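Local coordinates for peroxinectin A (Dictyostelium discoideum, PDB 6ERC), which uses haem and hydrogen peroxide to oxidise phenolic donors, and acts on halides such as iodide and on thiocyanate, as a secreted peroxidase, at residues 223-228 against 339-344; 174-179 against 230-235. One frame throughout, in Å; residues are numbered along the deposited sequence.

Contact 1 (223-228 against 339-344); sequences IHTLLL and RGVEPL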
ATOM      1  N   ILE A 223       5.090  -1.092  12.467  1.00 50.42           N
ATOM      2  CA  ILE A 223       5.784   0.023  11.830  1.00 51.82           C
ATOM      3  C   ILE A 223       5.219   1.345  12.328  1.00 53.99           C
ATOM      4  O   ILE A 223       5.967   2.287  12.614  1.00 54.04           O
ATOM      5  CB  ILE A 223       5.706  -0.091  10.296  1.00 50.83           C
ATOM      6  CG1 ILE A 223       6.454  -1.344   9.825  1.00 51.67           C
ATOM      7  CG2 ILE A 223       6.296   1.161   9.642  1.00 50.47           C
ATOM      8  CD1 ILE A 223       6.370  -1.615   8.332  1.00 50.01           C
ATOM      9  N   HIS A 224       3.894   1.442  12.439  1.00 54.37           N
ATOM     10  CA  HIS A 224       3.295   2.635  13.027  1.00 56.21           C
ATOM     11  C   HIS A 224       3.895   2.916  14.398  1.00 55.69           C
ATOM     12  O   HIS A 224       4.267   4.051  14.709  1.00 55.75           O
ATOM     13  CB  HIS A 224       1.780   2.469  13.140  1.00 55.64           C
ATOM     14  CG  HIS A 224       1.057   2.580  11.836  1.00 56.98           C
ATOM     15  ND1 HIS A 224       1.184   1.645  10.831  1.00 57.57           N
ATOM     16  CD2 HIS A 224       0.189   3.511  11.375  1.00 57.88           C
ATOM     17  CE1 HIS A 224       0.429   1.998   9.806  1.00 57.26           C
ATOM     18  NE2 HIS A 224      -0.187   3.127  10.112  1.00 56.92           N
ATOM     19  N   THR A 225       4.006   1.878  15.227  1.00 54.40           N
ATOM     20  CA  THR A 225       4.464   2.060  16.600  1.00 54.26           C
ATOM     21  C   THR A 225       5.882   2.616  16.641  1.00 55.73           C
ATOM     22  O   THR A 225       6.159   3.589  17.351  1.00 56.90           O
ATOM     23  CB  THR A 225       4.383   0.728  17.349  1.00 54.47           C
ATOM     24  OG1 THR A 225       3.039   0.234  17.304  1.00 54.68           O
ATOM     25  CG2 THR A 225       4.808   0.892  18.802  1.00 55.62           C
ATOM     26  N   LEU A 226       6.798   2.010  15.884  1.00 55.33           N
ATOM     27  CA  LEU A 226       8.201   2.396  15.986  1.00 54.88           C
ATOM     28  C   LEU A 226       8.414   3.836  15.541  1.00 56.52           C
ATOM     29  O   LEU A 226       9.194   4.573  16.157  1.00 58.49           O
ATOM     30  CB  LEU A 226       9.075   1.446  15.166  1.00 53.33           C
ATOM     31  CG  LEU A 226       9.042  -0.041  15.541  1.00 54.16           C
ATOM     32  CD1 LEU A 226      10.148  -0.792  14.812  1.00 54.41           C
ATOM     33  CD2 LEU A 226       9.155  -0.263  17.043  1.00 54.82           C
ATOM     34  N   LEU A 227       7.730   4.263  14.478  1.00 53.54           N
ATOM     35  CA  LEU A 227       7.887   5.640  14.024  1.00 56.85           C
ATOM     36  C   LEU A 227       7.229   6.623  14.983  1.00 57.45           C
ATOM     37  O   LEU A 227       7.632   7.790  15.045  1.00 55.54           O
ATOM     38  CB  LEU A 227       7.318   5.805  12.616  1.00 55.79           C
ATOM     39  CG  LEU A 227       8.067   5.073  11.500  1.00 55.32           C
ATOM     40  CD1 LEU A 227       7.434   5.382  10.148  1.00 54.50           C
ATOM     41  CD2 LEU A 227       9.549   5.430  11.488  1.00 55.17           C
ATOM     42  N   LEU A 228       6.221   6.174  15.732  1.00 57.07           N
ATOM     43  CA  LEU A 228       5.676   7.005  16.796  1.00 57.07           C
ATOM     44  C   LEU A 228       6.669   7.128  17.946  1.00 59.15           C
ATOM     45  O   LEU A 228       6.885   8.226  18.475  1.00 58.52           O
ATOM     46  CB  LEU A 228       4.353   6.425  17.289  1.00 57.47           C
ATOM     47  CG  LEU A 228       3.145   6.515  16.353  1.00 56.94           C
ATOM     48  CD1 LEU A 228       1.990   5.704  16.917  1.00 57.08           C
ATOM     49  CD2 LEU A 228       2.721   7.954  16.133  1.00 58.08           C
ATOM     50  N   ARG A 339       2.021  -8.867  23.450  1.00 59.78           N
ATOM     51  CA  ARG A 339       3.382  -9.107  23.917  1.00 60.54           C
ATOM     52  C   ARG A 339       4.382  -8.129  23.308  1.00 59.34           C
ATOM     53  O   ARG A 339       5.569  -8.451  23.185  1.00 59.88           O
ATOM     54  CB  ARG A 339       3.795 -10.548  23.615  1.00 60.82           C
ATOM     55  CG  ARG A 339       3.041 -11.599  24.427  1.00 62.46           C
ATOM     56  CD  ARG A 339       3.393 -13.017  23.978  1.00 62.74           C
ATOM     57  NE  ARG A 339       2.790 -14.040  24.833  1.00 65.17           N
ATOM     58  CZ  ARG A 339       2.793 -15.345  24.564  1.00 64.56           C
ATOM     59  NH1 ARG A 339       3.365 -15.802  23.456  1.00 62.91           N
ATOM     60  NH2 ARG A 339       2.218 -16.197  25.405  1.00 64.64           N
ATOM     61  N   GLY A 340       3.928  -6.940  22.923  1.00 57.82           N
ATOM     62  CA  GLY A 340       4.804  -5.930  22.368  1.00 58.22           C
ATOM     63  C   GLY A 340       5.118  -6.167  20.902  1.00 54.82           C
ATOM     64  O   GLY A 340       4.837  -7.218  20.327  1.00 56.34           O
ATOM     65  N   VAL A 341       5.723  -5.150  20.284  1.00 53.15           N
ATOM     66  CA  VAL A 341       6.066  -5.233  18.869  1.00 54.37           C
ATOM     67  C   VAL A 341       7.341  -6.030  18.623  1.00 53.72           C
ATOM     68  O   VAL A 341       7.540  -6.532  17.509  1.00 52.97           O
ATOM     69  CB  VAL A 341       6.227  -3.834  18.248  1.00 54.56           C
ATOM     70  CG1 VAL A 341       4.939  -3.033  18.377  1.00 55.34           C
ATOM     71  CG2 VAL A 341       7.394  -3.085  18.886  1.00 55.16           C
ATOM     72  N   GLU A 342       8.212  -6.160  19.622  1.00 55.12           N
ATOM     73  CA  GLU A 342       9.510  -6.794  19.395  1.00 55.70           C
ATOM     74  C   GLU A 342       9.386  -8.200  18.831  1.00 53.98           C
ATOM     75  O   GLU A 342      10.121  -8.529  17.883  1.00 53.13           O
ATOM     76  CB  GLU A 342      10.325  -6.794  20.695  1.00 56.30           C
ATOM     77  CG  GLU A 342      10.907  -5.441  21.071  1.00 56.55           C
ATOM     78  CD  GLU A 342       9.871  -4.483  21.628  1.00 56.75           C
ATOM     79  OE1 GLU A 342       8.763  -4.936  21.987  1.00 55.58           O
ATOM     80  OE2 GLU A 342      10.168  -3.273  21.712  1.00 57.31           O
ATOM     81  N   PRO A 343       8.513  -9.073  19.345  1.00 54.52           N
ATOM     82  CA  PRO A 343       8.423 -10.425  18.764  1.00 55.60           C
ATOM     83  C   PRO A 343       8.023 -10.428  17.298  1.00 54.03           C
ATOM     84  O   PRO A 343       8.498 -11.276  16.532  1.00 52.83           O
ATOM     85  CB  PRO A 343       7.371 -11.114  19.646  1.00 55.35           C
ATOM     86  CG  PRO A 343       7.350 -10.327  20.911  1.00 55.51           C
ATOM     87  CD  PRO A 343       7.635  -8.917  20.516  1.00 54.31           C
ATOM     88  N   LEU A 344       7.151  -9.507  16.886  1.00 53.09           N
ATOM     89  CA  LEU A 344       6.810  -9.391  15.472  1.00 52.17           C
ATOM     90  C   LEU A 344       8.011  -8.934  14.659  1.00 52.97           C
ATOM     91  O   LEU A 344       8.359  -9.555  13.648  1.00 54.35           O
ATOM     92  CB  LEU A 344       5.645  -8.419  15.292  1.00 53.03           C
ATOM     93  CG  LEU A 344       4.271  -8.940  15.709  1.00 54.65           C
ATOM     94  CD1 LEU A 344       3.300  -7.783  15.856  1.00 55.32           C
ATOM     95  CD2 LEU A 344       3.752  -9.950  14.693  1.00 55.29           C
TER
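T225 and L226 of the long helix 218-241, part of the largely helical animal haem peroxidase fold, receive V341 from the turn that leads into helix 342-350. V341 acts as a single knob set into one helical surface. Besides T225 and L226 it touches S222 and R229 of the same helix, so four residues spaced i, i+3, i+4 and i+7 border the V341 side chain. V341 CG1 rests on the head of T225, crossing it at a slant and lying 3.9 Å from T225 OG1, while T225 CB and CG2 are about equally far from it. The hydroxyl is not used for bonding across the contact: T225 OG1 stands beside its own backbone N (chi1 -57°) and can thereby reach back along the helix to hydrogen-bond with L221 O. V341 CG2 goes to the other neighbour and meets L226 CD2 at 3.8 Å, the two side chains running antiparallel alongside one another. A charge link lies next to this apolar patch, since E342 OE2 forms a salt bridge with R229, itself one of the residues around V341. No hydrogen bond joins 223-228 to 339-344, and only 106 Å² is buried between them. The contact therefore rests on shape and dispersion: the two valine methyls pack on L226 CD2 and on the whole head of T225, the one polar atom among these side chains is satisfied within its own helix, and the salt bridge between E342 and R229 lies alongside.

Contact 2 (174-179 against 230-235); sequences MKMTVT and DHNRLA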
ATOM      1  N   MET A 174       3.289  12.612  20.486  1.00 62.09           N
ATOM      2  CA  MET A 174       2.101  11.895  20.047  1.00 61.41           C
ATOM      3  C   MET A 174       1.518  11.096  21.207  1.00 60.47           C
ATOM      4  O   MET A 174       2.259  10.545  22.024  1.00 61.51           O
ATOM      5  CB  MET A 174       2.428  10.947  18.891  1.00 60.77           C
ATOM      6  CG  MET A 174       2.911  11.634  17.624  1.00 60.49           C
ATOM      7  SD  MET A 174       1.667  12.692  16.860  1.00 59.67           S
ATOM      8  CE  MET A 174       0.489  11.471  16.285  1.00 60.50           C
ATOM      9  N   LYS A 175       0.190  11.029  21.269  1.00 61.29           N
ATOM     10  CA  LYS A 175      -0.461  10.187  22.263  1.00 62.02           C
ATOM     11  C   LYS A 175       0.020   8.747  22.126  1.00 61.23           C
ATOM     12  O   LYS A 175       0.310   8.264  21.028  1.00 59.86           O
ATOM     13  CB  LYS A 175      -1.982  10.239  22.111  1.00 63.17           C
ATOM     14  CG  LYS A 175      -2.617  11.566  22.495  1.00 64.51           C
ATOM     15  CD  LYS A 175      -4.138  11.498  22.367  1.00 63.95           C
ATOM     16  CE  LYS A 175      -4.795  12.822  22.720  1.00 65.42           C
ATOM     17  NZ  LYS A 175      -6.262  12.801  22.461  1.00 66.16           N
ATOM     18  N   MET A 176       0.094   8.055  23.257  1.00 62.59           N
ATOM     19  CA  MET A 176       0.664   6.720  23.295  1.00 61.48           C
ATOM     20  C   MET A 176       0.011   5.940  24.424  1.00 63.23           C
ATOM     21  O   MET A 176      -0.475   6.522  25.399  1.00 64.62           O
ATOM     22  CB  MET A 176       2.184   6.783  23.491  1.00 61.40           C
ATOM     23  CG  MET A 176       2.989   5.805  22.652  1.00 61.86           C
ATOM     24  SD  MET A 176       2.736   5.959  20.871  1.00 57.75           S
ATOM     25  CE  MET A 176       3.234   7.652  20.598  1.00 62.07           C
ATOM     26  N   THR A 177      -0.000   4.617  24.281  1.00 61.00           N
ATOM     27  CA  THR A 177      -0.477   3.716  25.326  1.00 62.29           C
ATOM     28  C   THR A 177       0.743   3.098  25.999  1.00 61.30           C
ATOM     29  O   THR A 177       1.407   2.232  25.420  1.00 60.85           O
ATOM     30  CB  THR A 177      -1.392   2.634  24.750  1.00 61.50           C
ATOM     31  OG1 THR A 177      -2.504   3.242  24.082  1.00 62.07           O
ATOM     32  CG2 THR A 177      -1.915   1.723  25.857  1.00 61.48           C
ATOM     33  N   VAL A 178       1.048   3.548  27.211  1.00 64.18           N
ATOM     34  CA  VAL A 178       2.151   2.970  27.970  1.00 65.10           C
ATOM     35  C   VAL A 178       1.698   1.639  28.551  1.00 66.03           C
ATOM     36  O   VAL A 178       0.636   1.550  29.180  1.00 67.35           O
ATOM     37  CB  VAL A 178       2.628   3.930  29.070  1.00 64.51           C
ATOM     38  CG1 VAL A 178       1.519   4.205  30.082  1.00 67.84           C
ATOM     39  CG2 VAL A 178       3.864   3.367  29.758  1.00 66.32           C
ATOM     40  N   THR A 179       2.498   0.597  28.336  1.00 62.62           N
ATOM     41  CA  THR A 179       2.152  -0.748  28.766  1.00 61.80           C
ATOM     42  C   THR A 179       3.384  -1.412  29.361  1.00 62.45           C
ATOM     43  O   THR A 179       4.490  -0.865  29.334  1.00 62.36           O
ATOM     44  CB  THR A 179       1.610  -1.589  27.603  1.00 60.89           C
ATOM     45  OG1 THR A 179       2.626  -1.741  26.604  1.00 60.10           O
ATOM     46  CG2 THR A 179       0.391  -0.927  26.982  1.00 60.40           C
ATOM     47  N   ASP A 230       9.943   6.773  17.682  1.00 58.71           N
ATOM     48  CA  ASP A 230      11.016   7.609  17.158  1.00 58.97           C
ATOM     49  C   ASP A 230      10.602   9.073  17.110  1.00 59.66           C
ATOM     50  O   ASP A 230      11.445   9.963  17.261  1.00 60.18           O
ATOM     51  CB  ASP A 230      11.420   7.119  15.767  1.00 59.10           C
ATOM     52  CG  ASP A 230      12.831   7.526  15.389  1.00 58.72           C
ATOM     53  OD1 ASP A 230      13.758   7.256  16.180  1.00 58.21           O
ATOM     54  OD2 ASP A 230      13.019   8.094  14.290  1.00 59.73           O
ATOM     55  N   HIS A 231       9.311   9.342  16.903  1.00 58.49           N
ATOM     56  CA  HIS A 231       8.834  10.720  16.905  1.00 60.39           C
ATOM     57  C   HIS A 231       8.927  11.327  18.300  1.00 60.96           C
ATOM     58  O   HIS A 231       9.511  12.401  18.484  1.00 58.88           O
ATOM     59  CB  HIS A 231       7.395  10.779  16.391  1.00 58.64           C
ATOM     60  CG  HIS A 231       6.787  12.144  16.470  1.00 59.82           C
ATOM     61  ND1 HIS A 231       6.196  12.632  17.615  1.00 61.21           N
ATOM     62  CD2 HIS A 231       6.688  13.130  15.547  1.00 59.86           C
ATOM     63  CE1 HIS A 231       5.756  13.858  17.393  1.00 61.23           C
ATOM     64  NE2 HIS A 231       6.041  14.183  16.145  1.00 60.10           N
ATOM     65  N   ASN A 232       8.347  10.655  19.295  1.00 60.99           N
ATOM     66  CA  ASN A 232       8.392  11.173  20.656  1.00 61.05           C
ATOM     67  C   ASN A 232       9.820  11.243  21.177  1.00 62.10           C
ATOM     68  O   ASN A 232      10.131  12.087  22.024  1.00 62.31           O
ATOM     69  CB  ASN A 232       7.529  10.310  21.574  1.00 60.88           C
ATOM     70  CG  ASN A 232       6.047  10.514  21.338  1.00 61.06           C
ATOM     71  OD1 ASN A 232       5.640  11.421  20.610  1.00 60.39           O
ATOM     72  ND2 ASN A 232       5.229   9.680  21.964  1.00 61.57           N
ATOM     73  N   ARG A 233      10.700  10.371  20.687  1.00 61.61           N
ATOM     74  CA  ARG A 233      12.103  10.447  21.068  1.00 60.73           C
ATOM     75  C   ARG A 233      12.728  11.746  20.570  1.00 61.69           C
ATOM     76  O   ARG A 233      13.417  12.447  21.321  1.00 63.52           O
ATOM     77  CB  ARG A 233      12.854   9.233  20.519  1.00 60.53           C
ATOM     78  CG  ARG A 233      14.253   9.054  21.076  1.00 60.40           C
ATOM     79  CD  ARG A 233      14.953   7.879  20.421  1.00 60.80           C
ATOM     80  NE  ARG A 233      15.097   8.078  18.981  1.00 60.75           N
ATOM     81  CZ  ARG A 233      16.059   8.802  18.415  1.00 60.58           C
ATOM     82  NH1 ARG A 233      16.975   9.401  19.164  1.00 62.04           N
ATOM     83  NH2 ARG A 233      16.105   8.929  17.097  1.00 60.64           N
ATOM     84  N   LEU A 234      12.485  12.091  19.304  1.00 60.81           N
ATOM     85  CA  LEU A 234      13.025  13.332  18.760  1.00 60.93           C
ATOM     86  C   LEU A 234      12.386  14.556  19.401  1.00 61.99           C
ATOM     87  O   LEU A 234      13.051  15.585  19.567  1.00 62.69           O
ATOM     88  CB  LEU A 234      12.831  13.374  17.244  1.00 59.02           C
ATOM     89  CG  LEU A 234      13.645  12.381  16.413  1.00 59.26           C
ATOM     90  CD1 LEU A 234      13.280  12.512  14.948  1.00 60.37           C
ATOM     91  CD2 LEU A 234      15.136  12.587  16.595  1.00 60.50           C
ATOM     92  N   ALA A 235      11.104  14.474  19.764  1.00 61.53           N
ATOM     93  CA  ALA A 235      10.450  15.609  20.406  1.00 62.91           C
ATOM     94  C   ALA A 235      11.101  15.933  21.744  1.00 63.99           C
ATOM     95  O   ALA A 235      11.284  17.106  22.086  1.00 64.38           O
ATOM     96  CB  ALA A 235       8.960  15.319  20.591  1.00 61.97           C
TER
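N232 keeps CG beside its backbone N (chi1 -73°) and thereby presents its amide to the backbone of M174, while H231 swings its ring anti to the backbone N (chi1 175°), to lie against the M174 side chain. The N232 amide takes both polar groups of one residue. N232 OD1 accepts from M174 N at 2.6 Å in a nearly straight bond (174°), and N232 ND2 donates to M174 O at 3.1 Å, meeting it on a lone pair in the carbonyl plane. OD1 has a second donor next door: H231 ND1, 3.3 Å from N232 OD1, points to it in the plane of the imidazole. That rather long bond is consistent with a set rotation of the ring, which M174 CG approaches obliquely, 3.4 Å from H231 ND1; M174 SD makes a sulfur-aromatic contact, also oblique, 4.7 Å from the H231 ring centroid. From the opposite direction to N232, M176 curls its chain round and brings CE to 3.2 Å from N232 ND2. A leucine in place of N232 would probably leave M174 N and O without these mates and H231 ND1 without its acceptor, the ring less firmly oriented. With two donors on OD1 and an acceptor on ND2, the amide is held against flipping, and one helix side chain serves the loop before strand 177-179 as a neighbouring strand would.

Overall arrangement
From the N terminus the chain first lays down 174-179, then passes through 50 residues, including the partner strand 182-184, before helix 218-241 brings 230-235 back to it and contact 2 closes that loop. Contact 1 starts earlier on the same helix, at 223-228, and closes a longer loop of 110 residues, rich in helix, at 339-344. The segments alternate along the chain, so the two loops cross. Helix 218-241 is the shared beam, with the contact centres about 12 Å apart; L228, on segment 223-228, also packs on M174 and M176. Together they tie the loop leading into hairpin 177-184, and the turn before helix 342-350, to one helix.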